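Local coordinates for putative NADPH:quinone oxidoreductase (Ralstonia eutropha, PDB 3IUP), which binds NADPH and probably uses it to reduce quinones, as a putative NADPH:quinone oxidoreductase of the medium-chain dehydrogenase type, at residues 68-73 and 350-355; 358-363 and 367-372. One frame throughout, in Å; residues are numbered along the deposited sequence.

Interaction 1 of 2, residues 68-73 and 350-355; sequences ERPIVT and EVLDLD
Leu352 packs against the face of strand 70-75 that carries Pro70 and Val72. Its CB sits between these two neighbours on the same side of the strand: Pro70 CG is 3.8 Å from Leu352 CB, and Val72 CG2 is 4.0 Å from that same carbon. The proline ring and the leucine chain run at about a right angle to each other. With CG anti to its own carbonyl carbon (chi1 -60°), the branch of Leu352 reaches across the strand, bringing Leu352 CD1 to 3.6 Å from Pro70 O. Val72 divides its two methyls between two partners. Val72 CG2 rests 3.2 Å from Leu352 O, while Val72 CG1, anti to the backbone N (chi1 178°), reaches forward to meet Leu354 CD2 at 3.8 Å. Segment 68-73 falls in the GroES-like family region; its strand lies between 61-65 and 17-26 in an antiparallel sheet, and the contact brings the link between helices 348-351 and 354-360 against one face of that sheet. Ala61 and Ala63 of strand 61-65 receive Leu354, and Leu20 of strand 17-26 touches both Val72 and Leu352. No hydrogen bond joins the two segments. Within the turn, Asp353, its CB directed away from the strand, occupies the N-cap position of helix 354-360, and Asp353 OD1 accepts from Asp355 N at 2.7 Å, met nearly end-on to the carboxylate C-O bond.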
loop_
_atom_site.group_PDB
_atom_site.type_symbol
_atom_site.label_atom_id
_atom_site.label_comp_id
_atom_site.label_asym_id
_atom_site.label_seq_id
_atom_site.Cartn_x
_atom_site.Cartn_y
_atom_site.Cartn_z
ATOM N N GLU A 68 13.999 42.169 -16.585
ATOM C CA GLU A 68 14.357 41.203 -17.634
ATOM C C GLU A 68 15.155 39.997 -17.068
ATOM O O GLU A 68 15.155 38.908 -17.670
ATOM C CB GLU A 68 15.146 41.869 -18.763
ATOM C CG GLU A 68 14.380 42.935 -19.582
ATOM N N ARG A 69 15.790 40.196 -15.910
ATOM C CA ARG A 69 16.623 39.180 -15.245
ATOM C C ARG A 69 16.310 39.129 -13.767
ATOM O O ARG A 69 17.132 39.522 -12.917
ATOM C CB ARG A 69 18.111 39.514 -15.471
ATOM C CG ARG A 69 18.502 39.589 -16.914
ATOM C CD ARG A 69 18.426 38.249 -17.651
ATOM N NE ARG A 69 18.643 38.432 -19.092
ATOM C CZ ARG A 69 19.820 38.455 -19.686
ATOM N NH1 ARG A 69 20.962 38.292 -19.007
ATOM N NH2 ARG A 69 19.876 38.623 -20.983
ATOM N N PRO A 70 15.111 38.649 -13.435
ATOM C CA PRO A 70 14.669 38.593 -12.073
ATOM C C PRO A 70 15.317 37.479 -11.271
ATOM O O PRO A 70 15.749 36.451 -11.842
ATOM C CB PRO A 70 13.155 38.344 -12.200
ATOM C CG PRO A 70 13.034 37.589 -13.490
ATOM C CD PRO A 70 14.101 38.114 -14.380
ATOM N N ILE A 71 15.402 37.721 -9.962
ATOM C CA ILE A 71 15.800 36.748 -8.940
ATOM C C ILE A 71 14.734 36.599 -7.857
ATOM O O ILE A 71 14.135 37.589 -7.404
ATOM C CB ILE A 71 17.124 37.168 -8.297
ATOM C CG1 ILE A 71 18.208 37.294 -9.355
ATOM C CG2 ILE A 71 17.534 36.166 -7.214
ATOM C CD1 ILE A 71 19.312 38.218 -8.961
ATOM N N VAL A 72 14.440 35.378 -7.461
ATOM C CA VAL A 72 13.628 35.134 -6.285
ATOM C C VAL A 72 14.478 34.323 -5.291
ATOM O O VAL A 72 15.102 33.321 -5.669
ATOM C CB VAL A 72 12.311 34.394 -6.602
ATOM C CG1 VAL A 72 11.491 34.116 -5.309
ATOM C CG2 VAL A 72 11.503 35.172 -7.651
ATOM N N THR A 73 14.499 34.780 -4.029
ATOM C CA THR A 73 15.076 34.010 -2.920
ATOM C C THR A 73 14.057 33.717 -1.824
ATOM O O THR A 73 13.108 34.456 -1.644
ATOM C CB THR A 73 16.348 34.689 -2.383
ATOM O OG1 THR A 73 16.053 36.015 -1.951
ATOM C CG2 THR A 73 17.367 34.831 -3.481
ATOM N N GLU A 350 8.556 36.209 -16.395
ATOM C CA GLU A 350 7.316 36.214 -15.624
ATOM C C GLU A 350 7.105 34.995 -14.711
ATOM O O GLU A 350 6.341 35.067 -13.754
ATOM C CB GLU A 350 6.127 36.380 -16.593
ATOM C CG GLU A 350 6.006 37.756 -17.171
ATOM C CD GLU A 350 4.889 37.876 -18.232
ATOM O OE1 GLU A 350 4.563 36.902 -18.963
ATOM O OE2 GLU A 350 4.323 38.993 -18.351
ATOM N N VAL A 351 7.801 33.877 -14.972
ATOM C CA VAL A 351 7.803 32.748 -14.082
ATOM C C VAL A 351 8.293 33.187 -12.696
ATOM O O VAL A 351 7.866 32.630 -11.688
ATOM C CB VAL A 351 8.678 31.588 -14.657
ATOM C CG1 VAL A 351 8.774 30.376 -13.732
ATOM C CG2 VAL A 351 8.190 31.203 -16.081
ATOM N N LEU A 352 9.183 34.148 -12.681
ATOM C CA LEU A 352 9.797 34.582 -11.428
ATOM C C LEU A 352 9.147 35.837 -10.865
ATOM O O LEU A 352 9.674 36.424 -9.936
ATOM C CB LEU A 352 11.314 34.735 -11.592
ATOM C CG LEU A 352 12.013 33.424 -11.998
ATOM C CD1 LEU A 352 13.560 33.630 -11.996
ATOM C CD2 LEU A 352 11.633 32.211 -11.163
ATOM N N ASP A 353 8.004 36.243 -11.386
ATOM C CA ASP A 353 7.223 37.337 -10.790
ATOM C C ASP A 353 6.411 36.782 -9.635
ATOM O O ASP A 353 5.636 35.855 -9.818
ATOM C CB ASP A 353 6.310 37.898 -11.857
ATOM C CG ASP A 353 5.491 39.097 -11.387
ATOM O OD1 ASP A 353 4.955 39.084 -10.258
ATOM O OD2 ASP A 353 5.402 40.047 -12.191
ATOM N N LEU A 354 6.550 37.357 -8.438
ATOM C CA LEU A 354 5.877 36.794 -7.256
ATOM C C LEU A 354 4.348 36.843 -7.396
ATOM O O LEU A 354 3.629 35.990 -6.863
ATOM C CB LEU A 354 6.350 37.504 -5.992
ATOM C CG LEU A 354 7.826 37.307 -5.636
ATOM C CD1 LEU A 354 8.275 38.262 -4.505
ATOM C CD2 LEU A 354 8.050 35.838 -5.288
ATOM N N ASP A 355 3.867 37.813 -8.164
ATOM C CA ASP A 355 2.427 37.946 -8.476
ATOM C C ASP A 355 1.933 36.783 -9.315
ATOM O O ASP A 355 0.823 36.279 -9.085
ATOM C CB ASP A 355 2.131 39.271 -9.219
ATOM C CG ASP A 355 2.364 40.535 -8.353
ATOM O OD1 ASP A 355 2.270 40.496 -7.099
ATOM O OD2 ASP A 355 2.648 41.598 -8.958
#

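Interaction 2 of 2, residues 358-363 and 367-372; sequences AVYNKR and EKYLIN. With NDP (NADPH dihydro-nicotinamide-adenine-dinucleotide phosphate), chain C.
The last turn of helix 354-360 passes over the start of strand 369-372, with the CA atoms of Tyr360 and Tyr369 6.2 Å apart, and a type I turn from Tyr360 to Arg363 leads the chain out of the helix. Tyr360 lays its CB over one face of the Tyr369 ring, a CH-pi contact with CB 4.0 Å from the ring centroid and 20° from the normal. Beyond that carbon the two rings meet obliquely, their planes at 49°. A chi1 of 72° sets Tyr360 CG between its backbone N and carbonyl carbon and swings the phenol toward helix 348-351, where its hydroxyl is probably hydrogen-bonded to Val351 O; Leu49 and Phe53 of helix 46-53 also pack on it. Val359 packs at the hydroxyl end of Tyr369, with Val359 CG1 3.5 Å from Tyr369 OH and 3.4 Å from Glu367 OE1. No direct hydrogen bond spans the segments, but one water lies within hydrogen-bonding distance of each, 3.0 Å from Val359 O and 2.8 Å from Glu367 O, with more acceptors around it than it has protons. Past the helix, Arg363 folds back on Asn361 side-on: NE bonds to Asn361 O and NH2 to Asn361 OD1, both nearly in the guanidinium plane, which should hold that group's rotation. Lys368, its CB directed away from the helix, bends at its last two torsions to bring NZ 2.6 Å from O2N of NADPH, and Asn45 OD1 takes a second bond from the same nitrogen. Arg363 O comes close to C8A of the adenine, and Thr365 OG1 also bonds the cofactor. The turn from helix 354-360 into strand 369-372 thus lines part of the NADPH pocket, meeting the pyrophosphate and the adenine.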
loop_
_atom_site.group_PDB
_atom_site.type_symbol
_atom_site.label_atom_id
_atom_site.label_comp_id
_atom_site.label_asym_id
_atom_site.label_seq_id
_atom_site.Cartn_x
_atom_site.Cartn_y
_atom_site.Cartn_z
ATOM N N ALA A 358 2.113 33.492 -7.083
ATOM C CA ALA A 358 0.929 33.418 -6.211
ATOM C C ALA A 358 -0.277 32.720 -6.853
ATOM O O ALA A 358 -1.029 32.035 -6.165
ATOM C CB ALA A 358 0.540 34.803 -5.733
ATOM N N VAL A 359 -0.462 32.855 -8.169
ATOM C CA VAL A 359 -1.543 32.138 -8.854
ATOM C C VAL A 359 -1.185 30.738 -9.262
ATOM O O VAL A 359 -1.862 29.776 -8.892
ATOM C CB VAL A 359 -2.027 32.944 -10.077
ATOM C CG1 VAL A 359 -3.179 32.219 -10.801
ATOM C CG2 VAL A 359 -2.368 34.365 -9.638
ATOM N N TYR A 360 -0.086 30.571 -10.000
ATOM C CA TYR A 360 0.166 29.284 -10.564
ATOM C C TYR A 360 0.524 28.223 -9.511
ATOM O O TYR A 360 0.234 27.035 -9.678
ATOM C CB TYR A 360 1.144 29.395 -11.741
ATOM C CG TYR A 360 2.611 29.705 -11.492
ATOM C CD1 TYR A 360 3.456 28.752 -10.944
ATOM C CD2 TYR A 360 3.161 30.895 -11.941
ATOM C CE1 TYR A 360 4.829 29.015 -10.773
ATOM C CE2 TYR A 360 4.518 31.158 -11.828
ATOM C CZ TYR A 360 5.352 30.203 -11.224
ATOM O OH TYR A 360 6.690 30.472 -11.090
ATOM N N ASN A 361 1.101 28.671 -8.420
ATOM C CA ASN A 361 1.480 27.766 -7.360
ATOM C C ASN A 361 0.280 27.235 -6.527
ATOM O O ASN A 361 0.483 26.354 -5.690
ATOM C CB ASN A 361 2.600 28.369 -6.495
ATOM C CG ASN A 361 3.407 27.294 -5.787
ATOM O OD1 ASN A 361 3.551 26.180 -6.298
ATOM N ND2 ASN A 361 3.868 27.587 -4.594
ATOM N N LYS A 362 -0.961 27.676 -6.820
ATOM C CA LYS A 362 -2.140 27.126 -6.119
ATOM C C LYS A 362 -2.508 25.751 -6.647
ATOM O O LYS A 362 -3.231 25.015 -5.969
ATOM C CB LYS A 362 -3.366 28.003 -6.274
ATOM C CG LYS A 362 -3.246 29.448 -5.816
ATOM C CD LYS A 362 -4.576 30.155 -6.111
ATOM N N ARG A 363 -2.046 25.388 -7.851
ATOM C CA ARG A 363 -2.534 24.161 -8.542
ATOM C C ARG A 363 -4.089 24.099 -8.486
ATOM O O ARG A 363 -4.699 23.043 -8.232
ATOM C CB ARG A 363 -1.898 22.867 -7.966
ATOM C CG ARG A 363 -0.357 22.963 -7.791
ATOM C CD ARG A 363 -0.025 23.311 -6.336
ATOM N NE ARG A 363 1.379 23.656 -6.112
ATOM C CZ ARG A 363 2.354 22.759 -5.974
ATOM N NH1 ARG A 363 2.087 21.453 -6.070
ATOM N NH2 ARG A 363 3.602 23.163 -5.773
ATOM N N GLU A 367 -6.428 26.746 -13.803
ATOM C CA GLU A 367 -5.459 27.804 -13.624
ATOM C C GLU A 367 -4.052 27.264 -13.822
ATOM O O GLU A 367 -3.177 27.577 -13.020
ATOM C CB GLU A 367 -5.620 28.493 -12.259
ATOM C CG GLU A 367 -6.985 29.162 -12.120
ATOM C CD GLU A 367 -7.140 30.058 -10.911
ATOM O OE1 GLU A 367 -6.414 31.081 -10.839
ATOM O OE2 GLU A 367 -8.030 29.750 -10.045
ATOM N N LYS A 368 -3.866 26.450 -14.865
ATOM C CA LYS A 368 -2.543 26.041 -15.301
ATOM C C LYS A 368 -1.910 27.104 -16.216
ATOM O O LYS A 368 -2.554 27.616 -17.133
ATOM C CB LYS A 368 -2.564 24.699 -15.991
ATOM C CG LYS A 368 -1.141 24.138 -16.254
ATOM C CD LYS A 368 -1.131 22.828 -17.008
ATOM C CE LYS A 368 -1.670 21.657 -16.163
ATOM N NZ LYS A 368 -0.764 21.285 -15.073
ATOM N N TYR A 369 -0.655 27.427 -15.940
ATOM C CA TYR A 369 0.074 28.430 -16.712
ATOM C C TYR A 369 0.977 27.736 -17.738
ATOM O O TYR A 369 1.557 26.708 -17.434
ATOM C CB TYR A 369 0.914 29.320 -15.791
ATOM C CG TYR A 369 0.184 30.505 -15.180
ATOM C CD1 TYR A 369 -1.155 30.443 -14.832
ATOM C CD2 TYR A 369 0.872 31.701 -14.947
ATOM C CE1 TYR A 369 -1.791 31.567 -14.279
ATOM C CE2 TYR A 369 0.252 32.813 -14.402
ATOM C CZ TYR A 369 -1.083 32.737 -14.076
ATOM O OH TYR A 369 -1.663 33.853 -13.525
ATOM N N LEU A 370 1.111 28.348 -18.913
ATOM C CA LEU A 370 1.989 27.867 -20.006
ATOM C C LEU A 370 3.119 28.874 -20.132
ATOM O O LEU A 370 2.867 30.076 -20.154
ATOM C CB LEU A 370 1.234 27.824 -21.304
ATOM C CG LEU A 370 1.965 27.244 -22.511
ATOM C CD1 LEU A 370 2.229 25.747 -22.266
ATOM C CD2 LEU A 370 1.131 27.495 -23.789
ATOM N N ILE A 371 4.352 28.399 -20.174
ATOM C CA ILE A 371 5.486 29.272 -20.399
ATOM C C ILE A 371 5.859 29.224 -21.852
ATOM O O ILE A 371 5.951 28.137 -22.473
ATOM C CB ILE A 371 6.723 28.856 -19.571
ATOM C CG1 ILE A 371 6.440 28.855 -18.068
ATOM C CG2 ILE A 371 7.975 29.772 -19.869
ATOM C CD1 ILE A 371 7.458 27.995 -17.269
ATOM N N ASN A 372 6.102 30.396 -22.424
ATOM C CA ASN A 372 6.770 30.472 -23.702
ATOM C C ASN A 372 8.141 31.077 -23.468
ATOM O O ASN A 372 8.259 32.291 -23.297
ATOM C CB ASN A 372 5.979 31.315 -24.700
ATOM C CG ASN A 372 6.723 31.497 -26.026
ATOM O OD1 ASN A 372 7.877 31.095 -26.184
ATOM N ND2 ASN A 372 6.033 32.065 -26.995
HETATM P PA NDP C . -4.083 20.720 -12.485
HETATM O O1A NDP C . -4.683 20.845 -13.797
HETATM O O2A NDP C . -3.254 21.828 -11.961
HETATM O O5B NDP C . -5.366 20.470 -11.468
HETATM C C5B NDP C . -5.050 20.215 -10.095
HETATM C C4B NDP C . -6.308 19.819 -9.385
HETATM O O4B NDP C . -5.925 19.549 -8.068
HETATM C C3B NDP C . -7.369 20.932 -9.365
HETATM O O3B NDP C . -8.671 20.510 -9.714
HETATM C C2B NDP C . -7.390 21.374 -7.885
HETATM O O2B NDP C . -8.679 21.756 -7.406
HETATM C C1B NDP C . -6.920 20.100 -7.197
HETATM N N9A NDP C . -6.275 20.341 -5.900
HETATM C C8A NDP C . -5.248 21.236 -5.677
HETATM N N7A NDP C . -4.854 21.127 -4.396
HETATM C C5A NDP C . -5.612 20.150 -3.780
HETATM C C6A NDP C . -5.662 19.612 -2.478
HETATM N N6A NDP C . -4.921 20.075 -1.455
HETATM N N1A NDP C . -6.567 18.609 -2.201
HETATM C C2A NDP C . -7.433 18.151 -3.145
HETATM N N3A NDP C . -7.381 18.677 -4.415
HETATM C C4A NDP C . -6.496 19.653 -4.729
HETATM O O3 NDP C . -3.159 19.410 -12.279
HETATM P PN NDP C . -2.690 18.416 -13.388
HETATM O O1N NDP C . -3.763 17.869 -14.181
HETATM O O2N NDP C . -1.516 18.952 -14.158
HETATM O O5D NDP C . -2.113 17.221 -12.443
HETATM C C5D NDP C . -3.037 16.388 -11.727
HETATM C C4D NDP C . -2.279 15.533 -10.717
HETATM O O4D NDP C . -1.644 14.474 -11.463
HETATM C C3D NDP C . -1.186 16.254 -9.900
HETATM O O3D NDP C . -1.149 15.789 -8.566
HETATM C C2D NDP C . 0.076 15.807 -10.619
HETATM O O2D NDP C . 1.273 15.874 -9.859
HETATM C C1D NDP C . -0.321 14.364 -10.941
HETATM N N1N NDP C . 0.563 13.715 -11.937
HETATM C C2N NDP C . 1.331 12.696 -11.478
HETATM C C3N NDP C . 2.201 12.032 -12.303
HETATM C C7N NDP C . 2.949 10.810 -11.807
HETATM O O7N NDP C . 3.900 10.278 -12.673
HETATM N N7N NDP C . 2.771 10.247 -10.604
HETATM C C4N NDP C . 2.111 12.229 -13.766
HETATM C C5N NDP C . 1.213 13.369 -14.178
HETATM C C6N NDP C . 0.463 14.065 -13.239
HETATM P P2B NDP C . -8.895 23.155 -6.570
HETATM O O1X NDP C . -9.365 24.204 -7.587
HETATM O O2X NDP C . -7.627 23.619 -5.860
HETATM O O3X NDP C . -9.993 22.802 -5.555
HETATM O O HOH W 1 -3.130 27.426 -10.250
#

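Helix 354-360 takes part in both contacts: its start and the preceding turn serve interaction 1, its end interaction 2. The two contacts also meet where Val351 CG2 of the first packs on Ile371 CD1 of the second. Both are partly buried, each pairing two buried with two partly exposed residues. Interaction 1 joins residues far apart in sequence through aliphatic side chains, two of which also touch backbone oxygens, on the antiparallel sheet some 23 Å from the chain centre. Interaction 2, centred about 13 Å from it, closes a short return with aromatic packing and a bridging water, and has charged and polar groups where it borders the cofactor.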